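UlvanLyase-PL25 (PDB 5UAS) degrades ulvan, the sulfated rhamnose and uronic acid polysaccharide of green seaweed cell walls, as a polysaccharide lyase of family 25. Local coordinates at residues N32-P37 and K94-N99; I114-H119 and K139-K144; S220-A225 and S236-V241. All coordinates share one frame; numbering follows the deposited sequence.

All three contacts are largely buried and all touch the same bound glucuronic acid, but they differ in what they join. Interaction 1 links two irregular loops and combines a valine-phenylalanine contact with asparagine amides turned to a sulfate. Interactions 2 and 3 each pair neighbouring antiparallel strands of the beta-propeller, so backbone bonds and aromatic side chains dominate; only the end of 114-119 and one face of 220-225 with 236-241 reach sugar or metal. Every touching residue of interaction 3 is buried, whereas interaction 1 includes partly exposed ones. Interactions 1 and 2 meet directly through Asp97 and His119, while interaction 3 stands about 6 Å or more from both, measured between nearest atoms.

Interaction 1. Residues N32-P37 and K94-N99; sequences NGVGNP and KKFDNN. With 83Y (3-O-sulfo-alpha-L-rhamnopyranose), chain C; GCD (4-deoxy-alpha-L-threo-hex-4-enopyranuronic acid), chain B; BDP (beta-D-glucopyranuronic acid), chain D.
One face of the Phe96 ring carries Val34 and Gly35. Val34 CB makes a CH-pi contact, 4.0 Å from the Phe96 ring centroid and 26° off its normal, and Val34 CG2 lies 3.5 Å from Phe96 CE1. Gly35 N lies over the same face, closer to CD2. These are loops of a beta-propeller lyase, one running on from strand 30-33 and the other leading to strand 103-106, and together they form part of the glycan pocket. Gly35 has a positive phi (61°), and a CB there would collide with Asn98 OD1.

That oxygen instead accepts Asn36 N at 2.9 Å, the donor standing above the carbonyl plane of the Asn98 amide, and Gln58 NE2 is its second partner. The other end of the Asn98 amide, ND2, reaches O2S of the sulfated rhamnose at 3.3 Å. Asn36 ND2 meets the same O2S at 3.1 Å, so two amides grip one sulfate oxygen; Asn36 ND2 also donates to O2 of the unsaturated uronic acid at 3.0 Å. With CG of Asn36 anti to its carbonyl carbon (chi1 -71°), the amide faces the sugars while OD1 is bonded to Lys433. An Asx turn shapes Asp97 to Asn99: Asp97 OD1 takes Asn99 N at 2.9 Å, and Asn99 ND2, with this oxygen in its own amide plane, approaches it from above the carboxylate plane.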
loop_
_atom_site.group_PDB
_atom_site.type_symbol
_atom_site.label_atom_id
_atom_site.label_comp_id
_atom_site.label_asym_id
_atom_site.label_seq_id
_atom_site.Cartn_x
_atom_site.Cartn_y
_atom_site.Cartn_z
ATOM N N ASN A 32 17.029 -11.252 -2.131
ATOM C CA ASN A 32 16.207 -12.323 -2.682
ATOM C C ASN A 32 14.788 -11.877 -3.016
ATOM O O ASN A 32 13.893 -12.724 -3.135
ATOM C CB ASN A 32 16.162 -13.529 -1.729
ATOM C CG ASN A 32 15.455 -13.248 -0.438
ATOM O OD1 ASN A 32 15.172 -12.096 -0.088
ATOM N ND2 ASN A 32 15.136 -14.315 0.289
ATOM N N GLY A 33 14.554 -10.580 -3.194
ATOM C CA GLY A 33 13.229 -10.133 -3.580
ATOM C C GLY A 33 12.859 -10.599 -4.977
ATOM O O GLY A 33 13.722 -10.862 -5.808
ATOM N N VAL A 34 11.540 -10.715 -5.250
ATOM C CA VAL A 34 11.086 -11.082 -6.592
ATOM C C VAL A 34 9.949 -10.159 -7.026
ATOM O O VAL A 34 9.252 -9.560 -6.201
ATOM C CB VAL A 34 10.625 -12.564 -6.701
ATOM C CG1 VAL A 34 11.647 -13.508 -6.067
ATOM C CG2 VAL A 34 9.253 -12.760 -6.061
ATOM N N GLY A 35 9.779 -10.039 -8.348
ATOM C CA GLY A 35 8.661 -9.283 -8.897
ATOM C C GLY A 35 8.728 -7.833 -8.460
ATOM O O GLY A 35 9.741 -7.157 -8.649
ATOM N N ASN A 36 7.610 -7.320 -7.931
ATOM C CA ASN A 36 7.594 -6.072 -7.185
ATOM C C ASN A 36 7.590 -6.445 -5.720
ATOM O O ASN A 36 6.573 -6.950 -5.239
ATOM C CB ASN A 36 6.347 -5.259 -7.511
ATOM C CG ASN A 36 6.376 -4.674 -8.901
ATOM O OD1 ASN A 36 7.384 -4.134 -9.328
ATOM N ND2 ASN A 36 5.262 -4.770 -9.614
ATOM N N PRO A 37 8.692 -6.292 -4.985
ATOM C CA PRO A 37 8.723 -6.854 -3.628
ATOM C C PRO A 37 8.023 -6.005 -2.605
ATOM O O PRO A 37 7.837 -6.475 -1.478
ATOM C CB PRO A 37 10.227 -6.946 -3.303
ATOM C CG PRO A 37 10.926 -7.006 -4.687
ATOM C CD PRO A 37 10.047 -6.084 -5.545
ATOM N N LYS A 94 0.965 -15.253 -15.331
ATOM C CA LYS A 94 2.028 -14.282 -15.106
ATOM C C LYS A 94 3.139 -14.903 -14.261
ATOM O O LYS A 94 2.876 -15.674 -13.337
ATOM C CB LYS A 94 1.450 -13.045 -14.423
ATOM C CG LYS A 94 2.311 -11.814 -14.505
ATOM C CD LYS A 94 1.494 -10.554 -14.210
ATOM C CE LYS A 94 2.381 -9.304 -14.193
ATOM N NZ LYS A 94 3.387 -9.313 -13.074
ATOM N N LYS A 95 4.395 -14.577 -14.590
ATOM C CA LYS A 95 5.510 -15.142 -13.837
ATOM C C LYS A 95 5.382 -14.819 -12.351
ATOM O O LYS A 95 5.420 -15.726 -11.508
ATOM C CB LYS A 95 6.850 -14.646 -14.390
ATOM C CG LYS A 95 8.043 -15.308 -13.699
ATOM C CD LYS A 95 9.392 -14.920 -14.310
ATOM C CE LYS A 95 10.541 -15.583 -13.544
ATOM N NZ LYS A 95 11.889 -15.044 -13.927
ATOM N N PHE A 96 5.238 -13.530 -12.011
ATOM C CA PHE A 96 4.990 -13.095 -10.647
ATOM C C PHE A 96 3.693 -12.297 -10.584
ATOM O O PHE A 96 3.409 -11.458 -11.449
ATOM C CB PHE A 96 6.172 -12.259 -10.113
ATOM C CG PHE A 96 7.438 -13.062 -9.975
ATOM C CD1 PHE A 96 7.556 -13.999 -8.956
ATOM C CD2 PHE A 96 8.476 -12.920 -10.876
ATOM C CE1 PHE A 96 8.704 -14.771 -8.839
ATOM C CE2 PHE A 96 9.617 -13.676 -10.743
ATOM C CZ PHE A 96 9.729 -14.593 -9.731
ATOM N N ASP A 97 2.898 -12.595 -9.574
ATOM C CA ASP A 97 1.618 -11.939 -9.372
ATOM C C ASP A 97 1.785 -10.637 -8.582
ATOM O O ASP A 97 1.323 -9.578 -9.029
ATOM C CB ASP A 97 0.682 -12.916 -8.666
ATOM C CG ASP A 97 -0.665 -12.325 -8.400
ATOM O OD1 ASP A 97 -0.723 -11.324 -7.675
ATOM O OD2 ASP A 97 -1.654 -12.886 -8.893
ATOM N N ASN A 98 2.437 -10.703 -7.412
ATOM C CA ASN A 98 2.841 -9.586 -6.574
ATOM C C ASN A 98 1.732 -9.014 -5.684
ATOM O O ASN A 98 2.049 -8.224 -4.776
ATOM C CB ASN A 98 3.416 -8.407 -7.382
ATOM C CG ASN A 98 4.584 -8.800 -8.259
ATOM O OD1 ASN A 98 5.554 -9.409 -7.804
ATOM N ND2 ASN A 98 4.506 -8.432 -9.540
ATOM N N ASN A 99 0.461 -9.360 -5.896
ATOM C CA ASN A 99 -0.605 -8.700 -5.150
ATOM C C ASN A 99 -0.741 -9.235 -3.739
ATOM O O ASN A 99 -1.506 -8.671 -2.958
ATOM C CB ASN A 99 -1.935 -8.829 -5.893
ATOM C CG ASN A 99 -1.970 -7.951 -7.142
ATOM O OD1 ASN A 99 -2.318 -6.777 -7.072
ATOM N ND2 ASN A 99 -1.588 -8.517 -8.286
HETATM C C1 83Y C . -2.556 -3.529 -9.640
HETATM C C2 83Y C . -1.303 -3.644 -8.788
HETATM C C3 83Y C . -0.085 -4.031 -9.646
HETATM C C4 83Y C . 0.088 -3.132 -10.875
HETATM C C5 83Y C . -1.234 -2.996 -11.605
HETATM C C6 83Y C . -1.121 -1.935 -12.702
HETATM O O1S 83Y C . 2.739 -4.795 -7.268
HETATM O O2 83Y C . -1.080 -2.416 -8.145
HETATM O O2S 83Y C . 2.408 -5.888 -9.489
HETATM O O3 83Y C . 1.064 -3.962 -8.826
HETATM O O3S 83Y C . 0.799 -6.111 -7.704
HETATM O O5 83Y C . -2.323 -2.661 -10.740
HETATM S S 83Y C . 1.800 -5.237 -8.313
HETATM O O4 83Y C . 1.014 -3.727 -11.808
HETATM C C1 GCD B . 2.324 -3.152 -11.704
HETATM C C2 GCD B . 3.310 -4.092 -12.391
HETATM C C3 GCD B . 2.871 -4.298 -13.838
HETATM C C4 GCD B . 2.560 -2.979 -14.491
HETATM C C5 GCD B . 2.314 -1.870 -13.784
HETATM C C6 GCD B . 2.072 -0.607 -14.476
HETATM O O2 GCD B . 4.644 -3.558 -12.328
HETATM O O3 GCD B . 1.709 -5.129 -13.939
HETATM O O5 GCD B . 2.328 -1.868 -12.332
HETATM O O6A GCD B . 2.151 -0.568 -15.723
HETATM O O6B GCD B . 1.817 0.409 -13.804
HETATM C C1 BDP D . -4.440 -7.675 -11.973
HETATM C C2 BDP D . -3.857 -6.465 -12.737
HETATM C C3 BDP D . -4.400 -5.241 -12.070
HETATM C C4 BDP D . -4.093 -5.204 -10.619
HETATM C C5 BDP D . -4.582 -6.426 -9.946
HETATM C C6 BDP D . -6.040 -6.425 -9.375
HETATM O O2 BDP D . -2.427 -6.526 -12.687
HETATM O O3 BDP D . -5.790 -5.021 -12.365
HETATM O O4 BDP D . -2.775 -4.838 -10.164
HETATM O O5 BDP D . -4.223 -7.633 -10.537
HETATM O O6A BDP D . -6.642 -5.364 -9.171
HETATM O O6B BDP D . -6.578 -7.508 -9.087
#

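Interaction 2. Residues I114-H119 and K139-K144; sequences IFYGGH and KHAVSK. With BDP (beta-D-glucopyranuronic acid), chain D; 83Y (3-O-sulfo-alpha-L-rhamnopyranose), chain E.
Phe115 and His140 form an offset stack, with ring centroids 4.4 Å apart and planes at 23°. The overlap is specific: Phe115 CE1 sits over the centre of the imidazole, 3.4 Å from His140 CD2, and the two side chains run side by side in the same direction. Tyr116 and Lys139 meet beyond the opposite face of the sheet, where Lys139 CB lies over the phenol face, 3.8 Å from the Tyr116 ring centroid in a CH-pi contact. The lysine chain crosses the ring at a slant, its CD 3.6 Å from Tyr116 OH, while Tyr116 CE1 touches Ala141 CB at 4.0 Å. What brings the phenol over these neighbours is a first torsion of 71°, which lodges CG between the backbone N and the carbonyl carbon. With an alanine here, Lys139 CB and Ala141 CB would probably lose the phenol that packs on them, and the backbone N of Ile84 its hydroxyl partner.

Backbone pairing sets this register. Ile114 and Ala141 exchange two hydrogen bonds, as do Tyr116 and Lys139, with Lys139 N to Tyr116 O at 2.7 Å; Phe115 and His140 are the non-hydrogen-bonded pair between them. Further out, both imidazole nitrogens of His140 are engaged, NE2 with His113 and ND1 with Asn157, which fixes the rotation of the stacked ring.

Past the strand, His119 NE2 donates to glucuronate O6B at 2.7 Å, while ND1 of His119 is hydrogen-bonded to Asp97, a second-shell carboxylate that is likely to orient the ring. The paired segments are the two middle strands of a four-stranded antiparallel propeller blade, and the loop between these two strands delivers His119 to the substrate site.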
loop_
_atom_site.group_PDB
_atom_site.type_symbol
_atom_site.label_atom_id
_atom_site.label_comp_id
_atom_site.label_asym_id
_atom_site.label_seq_id
_atom_site.Cartn_x
_atom_site.Cartn_y
_atom_site.Cartn_z
ATOM N N ILE A 114 1.688 -11.158 9.986
ATOM C CA ILE A 114 1.918 -10.930 8.568
ATOM C C ILE A 114 0.676 -11.383 7.800
ATOM O O ILE A 114 0.237 -12.534 7.936
ATOM C CB ILE A 114 3.169 -11.685 8.094
ATOM C CG1 ILE A 114 4.397 -11.148 8.845
ATOM C CG2 ILE A 114 3.267 -11.632 6.563
ATOM C CD1 ILE A 114 4.895 -9.794 8.390
ATOM N N PHE A 115 0.109 -10.474 6.998
ATOM C CA PHE A 115 -1.001 -10.787 6.102
ATOM C C PHE A 115 -0.434 -10.823 4.687
ATOM O O PHE A 115 0.331 -9.929 4.309
ATOM C CB PHE A 115 -2.127 -9.736 6.241
ATOM C CG PHE A 115 -2.580 -9.536 7.656
ATOM C CD1 PHE A 115 -3.602 -10.314 8.188
ATOM C CD2 PHE A 115 -1.962 -8.595 8.468
ATOM C CE1 PHE A 115 -3.996 -10.162 9.529
ATOM C CE2 PHE A 115 -2.382 -8.412 9.807
ATOM C CZ PHE A 115 -3.397 -9.215 10.331
ATOM N N TYR A 116 -0.780 -11.845 3.909
ATOM C CA TYR A 116 -0.049 -12.049 2.655
ATOM C C TYR A 116 -0.809 -13.043 1.791
ATOM O O TYR A 116 -1.743 -13.717 2.249
ATOM C CB TYR A 116 1.363 -12.579 2.945
ATOM C CG TYR A 116 1.351 -14.008 3.429
ATOM C CD1 TYR A 116 1.045 -14.314 4.746
ATOM C CD2 TYR A 116 1.582 -15.065 2.542
ATOM C CE1 TYR A 116 1.007 -15.647 5.180
ATOM C CE2 TYR A 116 1.553 -16.387 2.964
ATOM C CZ TYR A 116 1.280 -16.669 4.290
ATOM O OH TYR A 116 1.225 -17.980 4.721
ATOM N N GLY A 117 -0.367 -13.151 0.525
ATOM C CA GLY A 117 -0.673 -14.280 -0.333
ATOM C C GLY A 117 -1.964 -14.199 -1.134
ATOM O O GLY A 117 -2.196 -15.057 -2.013
ATOM N N GLY A 118 -2.803 -13.194 -0.895
ATOM C CA GLY A 118 -4.121 -13.169 -1.521
ATOM C C GLY A 118 -4.148 -12.357 -2.809
ATOM O O GLY A 118 -3.549 -11.275 -2.903
ATOM N N HIS A 119 -4.810 -12.919 -3.808
ATOM C CA HIS A 119 -5.241 -12.191 -4.997
ATOM C C HIS A 119 -6.668 -12.617 -5.314
ATOM O O HIS A 119 -7.036 -12.884 -6.469
ATOM C CB HIS A 119 -4.296 -12.415 -6.183
ATOM C CG HIS A 119 -4.462 -11.393 -7.265
ATOM N ND1 HIS A 119 -3.696 -11.395 -8.407
ATOM C CD2 HIS A 119 -5.292 -10.321 -7.368
ATOM C CE1 HIS A 119 -4.053 -10.385 -9.183
ATOM N NE2 HIS A 119 -5.014 -9.709 -8.572
ATOM N N LYS A 139 -3.956 -14.874 3.369
ATOM C CA LYS A 139 -3.439 -15.638 4.507
ATOM C C LYS A 139 -2.969 -14.731 5.637
ATOM O O LYS A 139 -2.716 -13.535 5.459
ATOM C CB LYS A 139 -2.303 -16.569 4.076
ATOM C CG LYS A 139 -2.779 -17.666 3.135
ATOM C CD LYS A 139 -1.602 -18.437 2.528
ATOM C CE LYS A 139 -2.105 -19.582 1.700
ATOM N NZ LYS A 139 -2.449 -20.770 2.572
ATOM N N HIS A 140 -2.845 -15.348 6.808
ATOM C CA HIS A 140 -2.504 -14.658 8.042
ATOM C C HIS A 140 -1.568 -15.545 8.840
ATOM O O HIS A 140 -1.973 -16.626 9.284
ATOM C CB HIS A 140 -3.773 -14.350 8.827
ATOM C CG HIS A 140 -3.542 -13.666 10.138
ATOM N ND1 HIS A 140 -4.506 -13.616 11.121
ATOM C CD2 HIS A 140 -2.455 -13.031 10.640
ATOM C CE1 HIS A 140 -4.032 -12.973 12.171
ATOM N NE2 HIS A 140 -2.791 -12.601 11.901
ATOM N N ALA A 141 -0.332 -15.088 9.019
ATOM C CA ALA A 141 0.660 -15.784 9.815
ATOM C C ALA A 141 0.916 -14.973 11.073
ATOM O O ALA A 141 0.760 -13.756 11.067
ATOM C CB ALA A 141 1.967 -15.958 9.046
ATOM N N VAL A 142 1.354 -15.634 12.136
ATOM C CA VAL A 142 1.733 -14.910 13.343
ATOM C C VAL A 142 2.993 -15.528 13.931
ATOM O O VAL A 142 3.215 -16.740 13.860
ATOM C CB VAL A 142 0.589 -14.887 14.394
ATOM C CG1 VAL A 142 0.333 -16.289 14.947
ATOM C CG2 VAL A 142 0.893 -13.908 15.533
ATOM N N SER A 143 3.824 -14.676 14.512
ATOM C CA SER A 143 5.032 -15.166 15.162
ATOM C C SER A 143 4.666 -16.105 16.309
ATOM O O SER A 143 3.660 -15.910 17.004
ATOM C CB SER A 143 5.880 -13.988 15.649
ATOM O OG SER A 143 5.302 -13.335 16.774
ATOM N N LYS A 144 5.473 -17.153 16.503
ATOM C CA LYS A 144 5.186 -18.078 17.596
ATOM C C LYS A 144 5.427 -17.439 18.958
ATOM O O LYS A 144 4.834 -17.864 19.957
ATOM C CB LYS A 144 6.031 -19.343 17.453
ATOM C CG LYS A 144 5.522 -20.246 16.331
ATOM C CD LYS A 144 6.190 -21.612 16.388
ATOM C CE LYS A 144 5.715 -22.478 15.226
ATOM N NZ LYS A 144 6.234 -23.879 15.334
HETATM C C1 BDP D . -4.440 -7.675 -11.973
HETATM C C2 BDP D . -3.857 -6.465 -12.737
HETATM C C3 BDP D . -4.400 -5.241 -12.070
HETATM C C4 BDP D . -4.093 -5.204 -10.619
HETATM C C5 BDP D . -4.582 -6.426 -9.946
HETATM C C6 BDP D . -6.040 -6.425 -9.375
HETATM O O2 BDP D . -2.427 -6.526 -12.687
HETATM O O3 BDP D . -5.790 -5.021 -12.365
HETATM O O4 BDP D . -2.775 -4.838 -10.164
HETATM O O5 BDP D . -4.223 -7.633 -10.537
HETATM O O6A BDP D . -6.642 -5.364 -9.171
HETATM O O6B BDP D . -6.578 -7.508 -9.087
HETATM C C1 83Y E . -8.377 -10.505 -14.250
HETATM C C2 83Y E . -7.183 -9.924 -14.994
HETATM C C3 83Y E . -6.698 -8.654 -14.315
HETATM C C4 83Y E . -6.311 -8.964 -12.871
HETATM C C5 83Y E . -7.572 -9.518 -12.198
HETATM C C6 83Y E . -7.366 -9.878 -10.739
HETATM O O1 83Y E . -9.492 -9.611 -14.361
HETATM O O1S 83Y E . -4.600 -6.205 -16.300
HETATM O O2 83Y E . -6.124 -10.882 -15.045
HETATM O O2S 83Y E . -6.834 -6.911 -16.920
HETATM O O3 83Y E . -5.635 -8.071 -15.069
HETATM O O3S 83Y E . -6.457 -5.734 -14.845
HETATM O O5 83Y E . -8.028 -10.703 -12.873
HETATM S S 83Y E . -5.893 -6.727 -15.789
HETATM O O4 83Y E . -5.860 -7.765 -12.220
#

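Interaction 3. Residues S220-A225 and S236-V241; sequences SWYAWA and SYDYHV. With ZN (zinc ion), chain F; BDP (beta-D-glucopyranuronic acid), chain D.
Trp221 stands between Tyr237 and Tyr239, which turn their edges toward opposite faces of its six-membered ring. Tyr239 is edge-to-face, planes at 72° and its CD1 3.8 Å from Trp221 CH2. Tyr237 is offset edge-to-face, its CD2 3.4 Å from Trp221 CE3. Their first torsions differ: Tyr239 places CG anti to the backbone N (175°), Tyr237 between N and the carbonyl carbon (46°). Helix 287-293 packs against this cluster.

On the hairpin's other face, Tyr222 and His240 extend in a common direction with their ring planes oblique, and His240 CB meets the phenol edge 3.7 Å from Tyr222 CE1. Asp238 OD1 rests on Tyr222 CB at 3.3 Å, while its OD2 is held by Thr304 OG1 and a salt bridge to Arg258. Ser220 OG, hydrogen-bonded to His184 O, lies at the imidazole edge, 3.3 Å from His240 CD2.

The propeller hairpin thus carries an aromatic cluster on one face, while the other includes the residues that meet sugar and metal. Tyr222 OH donates to glucuronate O6A at 2.6 Å. His240 NE2 binds zinc with His184, Cys242 and His254, and the bond of His240 ND1 to Glu257 O would keep the ring turned for metal binding.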
loop_
_atom_site.group_PDB
_atom_site.type_symbol
_atom_site.label_atom_id
_atom_site.label_comp_id
_atom_site.label_asym_id
_atom_site.label_seq_id
_atom_site.Cartn_x
_atom_site.Cartn_y
_atom_site.Cartn_z
ATOM N N SER A 220 -15.838 -0.585 -9.443
ATOM C CA SER A 220 -14.697 -1.215 -8.792
ATOM C C SER A 220 -13.835 -0.131 -8.166
ATOM O O SER A 220 -13.859 1.029 -8.590
ATOM C CB SER A 220 -13.899 -2.052 -9.813
ATOM O OG SER A 220 -12.841 -2.789 -9.230
ATOM N N TRP A 221 -13.030 -0.526 -7.178
ATOM C CA TRP A 221 -12.360 0.475 -6.347
ATOM C C TRP A 221 -10.968 0.039 -5.946
ATOM O O TRP A 221 -10.660 -1.151 -5.871
ATOM C CB TRP A 221 -13.125 0.745 -5.050
ATOM C CG TRP A 221 -14.528 1.162 -5.240
ATOM C CD1 TRP A 221 -15.639 0.359 -5.156
ATOM C CD2 TRP A 221 -15.015 2.491 -5.487
ATOM N NE1 TRP A 221 -16.771 1.097 -5.355
ATOM C CE2 TRP A 221 -16.422 2.407 -5.569
ATOM C CE3 TRP A 221 -14.401 3.736 -5.663
ATOM C CZ2 TRP A 221 -17.241 3.532 -5.814
ATOM C CZ3 TRP A 221 -15.195 4.842 -5.908
ATOM C CH2 TRP A 221 -16.615 4.738 -5.979
ATOM N N TYR A 222 -10.161 1.031 -5.592
ATOM C CA TYR A 222 -8.894 0.778 -4.912
ATOM C C TYR A 222 -8.768 1.790 -3.778
ATOM O O TYR A 222 -8.768 2.991 -4.028
ATOM C CB TYR A 222 -7.700 0.881 -5.890
ATOM C CG TYR A 222 -7.697 -0.183 -6.965
ATOM C CD1 TYR A 222 -8.307 0.034 -8.184
ATOM C CD2 TYR A 222 -7.041 -1.399 -6.774
ATOM C CE1 TYR A 222 -8.306 -0.949 -9.184
ATOM C CE2 TYR A 222 -7.032 -2.383 -7.771
ATOM C CZ TYR A 222 -7.673 -2.150 -8.969
ATOM O OH TYR A 222 -7.693 -3.097 -9.981
ATOM N N ALA A 223 -8.613 1.306 -2.549
ATOM C CA ALA A 223 -8.557 2.157 -1.366
ATOM C C ALA A 223 -7.195 2.047 -0.682
ATOM O O ALA A 223 -6.490 1.049 -0.815
ATOM C CB ALA A 223 -9.668 1.761 -0.375
ATOM N N TRP A 224 -6.845 3.094 0.059
ATOM C CA TRP A 224 -5.708 3.116 0.964
ATOM C C TRP A 224 -6.251 3.621 2.290
ATOM O O TRP A 224 -6.779 4.742 2.359
ATOM C CB TRP A 224 -4.606 4.052 0.433
ATOM C CG TRP A 224 -3.235 3.907 1.098
ATOM C CD1 TRP A 224 -2.187 3.123 0.677
ATOM C CD2 TRP A 224 -2.786 4.562 2.290
ATOM N NE1 TRP A 224 -1.130 3.262 1.528
ATOM C CE2 TRP A 224 -1.464 4.136 2.534
ATOM C CE3 TRP A 224 -3.376 5.471 3.170
ATOM C CZ2 TRP A 224 -0.731 4.597 3.597
ATOM C CZ3 TRP A 224 -2.635 5.925 4.247
ATOM C CH2 TRP A 224 -1.322 5.494 4.444
ATOM N N ALA A 225 -6.161 2.798 3.327
ATOM C CA ALA A 225 -6.618 3.182 4.651
ATOM C C ALA A 225 -5.422 3.385 5.568
ATOM O O ALA A 225 -4.467 2.603 5.534
ATOM C CB ALA A 225 -7.564 2.115 5.221
ATOM N N SER A 236 -8.490 7.027 1.430
ATOM C CA SER A 236 -8.537 7.612 0.099
ATOM C C SER A 236 -8.704 6.493 -0.926
ATOM O O SER A 236 -8.314 5.347 -0.683
ATOM C CB SER A 236 -7.272 8.421 -0.196
ATOM O OG SER A 236 -6.096 7.569 -0.167
ATOM N N TYR A 237 -9.313 6.804 -2.067
ATOM C CA TYR A 237 -9.564 5.724 -3.010
ATOM C C TYR A 237 -9.752 6.302 -4.390
ATOM O O TYR A 237 -10.211 7.441 -4.531
ATOM C CB TYR A 237 -10.774 4.862 -2.622
ATOM C CG TYR A 237 -12.056 5.559 -2.206
ATOM C CD1 TYR A 237 -12.155 6.123 -0.948
ATOM C CD2 TYR A 237 -13.165 5.555 -3.026
ATOM C CE1 TYR A 237 -13.331 6.708 -0.519
ATOM C CE2 TYR A 237 -14.381 6.133 -2.598
ATOM C CZ TYR A 237 -14.445 6.713 -1.346
ATOM O OH TYR A 237 -15.624 7.269 -0.907
ATOM N N ASP A 238 -9.429 5.498 -5.411
ATOM C CA ASP A 238 -9.814 5.871 -6.764
ATOM C C ASP A 238 -10.787 4.834 -7.312
ATOM O O ASP A 238 -11.012 3.777 -6.713
ATOM C CB ASP A 238 -8.595 6.118 -7.702
ATOM C CG ASP A 238 -7.702 4.903 -7.918
ATOM O OD1 ASP A 238 -7.648 4.021 -7.045
ATOM O OD2 ASP A 238 -7.003 4.880 -8.977
ATOM N N TYR A 239 -11.421 5.182 -8.430
ATOM C CA TYR A 239 -12.467 4.365 -9.024
ATOM C C TYR A 239 -11.943 3.628 -10.250
ATOM O O TYR A 239 -11.286 4.218 -11.105
ATOM C CB TYR A 239 -13.664 5.243 -9.423
ATOM C CG TYR A 239 -14.756 4.509 -10.166
ATOM C CD1 TYR A 239 -15.661 3.705 -9.487
ATOM C CD2 TYR A 239 -14.888 4.640 -11.552
ATOM C CE1 TYR A 239 -16.662 3.038 -10.171
ATOM C CE2 TYR A 239 -15.898 3.986 -12.239
ATOM C CZ TYR A 239 -16.774 3.186 -11.543
ATOM O OH TYR A 239 -17.771 2.530 -12.241
ATOM N N HIS A 240 -12.282 2.345 -10.360
ATOM C CA HIS A 240 -11.903 1.520 -11.500
ATOM C C HIS A 240 -13.143 1.274 -12.355
ATOM O O HIS A 240 -14.140 0.714 -11.876
ATOM C CB HIS A 240 -11.282 0.203 -11.016
ATOM C CG HIS A 240 -11.103 -0.838 -12.089
ATOM N ND1 HIS A 240 -10.526 -0.561 -13.311
ATOM C CD2 HIS A 240 -11.388 -2.166 -12.099
ATOM C CE1 HIS A 240 -10.487 -1.668 -14.039
ATOM N NE2 HIS A 240 -11.002 -2.656 -13.325
ATOM N N VAL A 241 -13.093 1.715 -13.610
ATOM C CA VAL A 241 -14.130 1.381 -14.581
ATOM C C VAL A 241 -13.819 -0.030 -15.066
ATOM O O VAL A 241 -12.925 -0.231 -15.895
ATOM C CB VAL A 241 -14.180 2.379 -15.743
ATOM C CG1 VAL A 241 -15.434 2.150 -16.578
ATOM C CG2 VAL A 241 -14.096 3.817 -15.231
HETATM ZN ZN ZN F . -11.454 -4.600 -13.811
HETATM C C1 BDP D . -4.440 -7.675 -11.973
HETATM C C2 BDP D . -3.857 -6.465 -12.737
HETATM C C3 BDP D . -4.400 -5.241 -12.070
HETATM C C4 BDP D . -4.093 -5.204 -10.619
HETATM C C5 BDP D . -4.582 -6.426 -9.946
HETATM C C6 BDP D . -6.040 -6.425 -9.375
HETATM O O2 BDP D . -2.427 -6.526 -12.687
HETATM O O3 BDP D . -5.790 -5.021 -12.365
HETATM O O4 BDP D . -2.775 -4.838 -10.164
HETATM O O5 BDP D . -4.223 -7.633 -10.537
HETATM O O6A BDP D . -6.642 -5.364 -9.171
HETATM O O6B BDP D . -6.578 -7.508 -9.087
#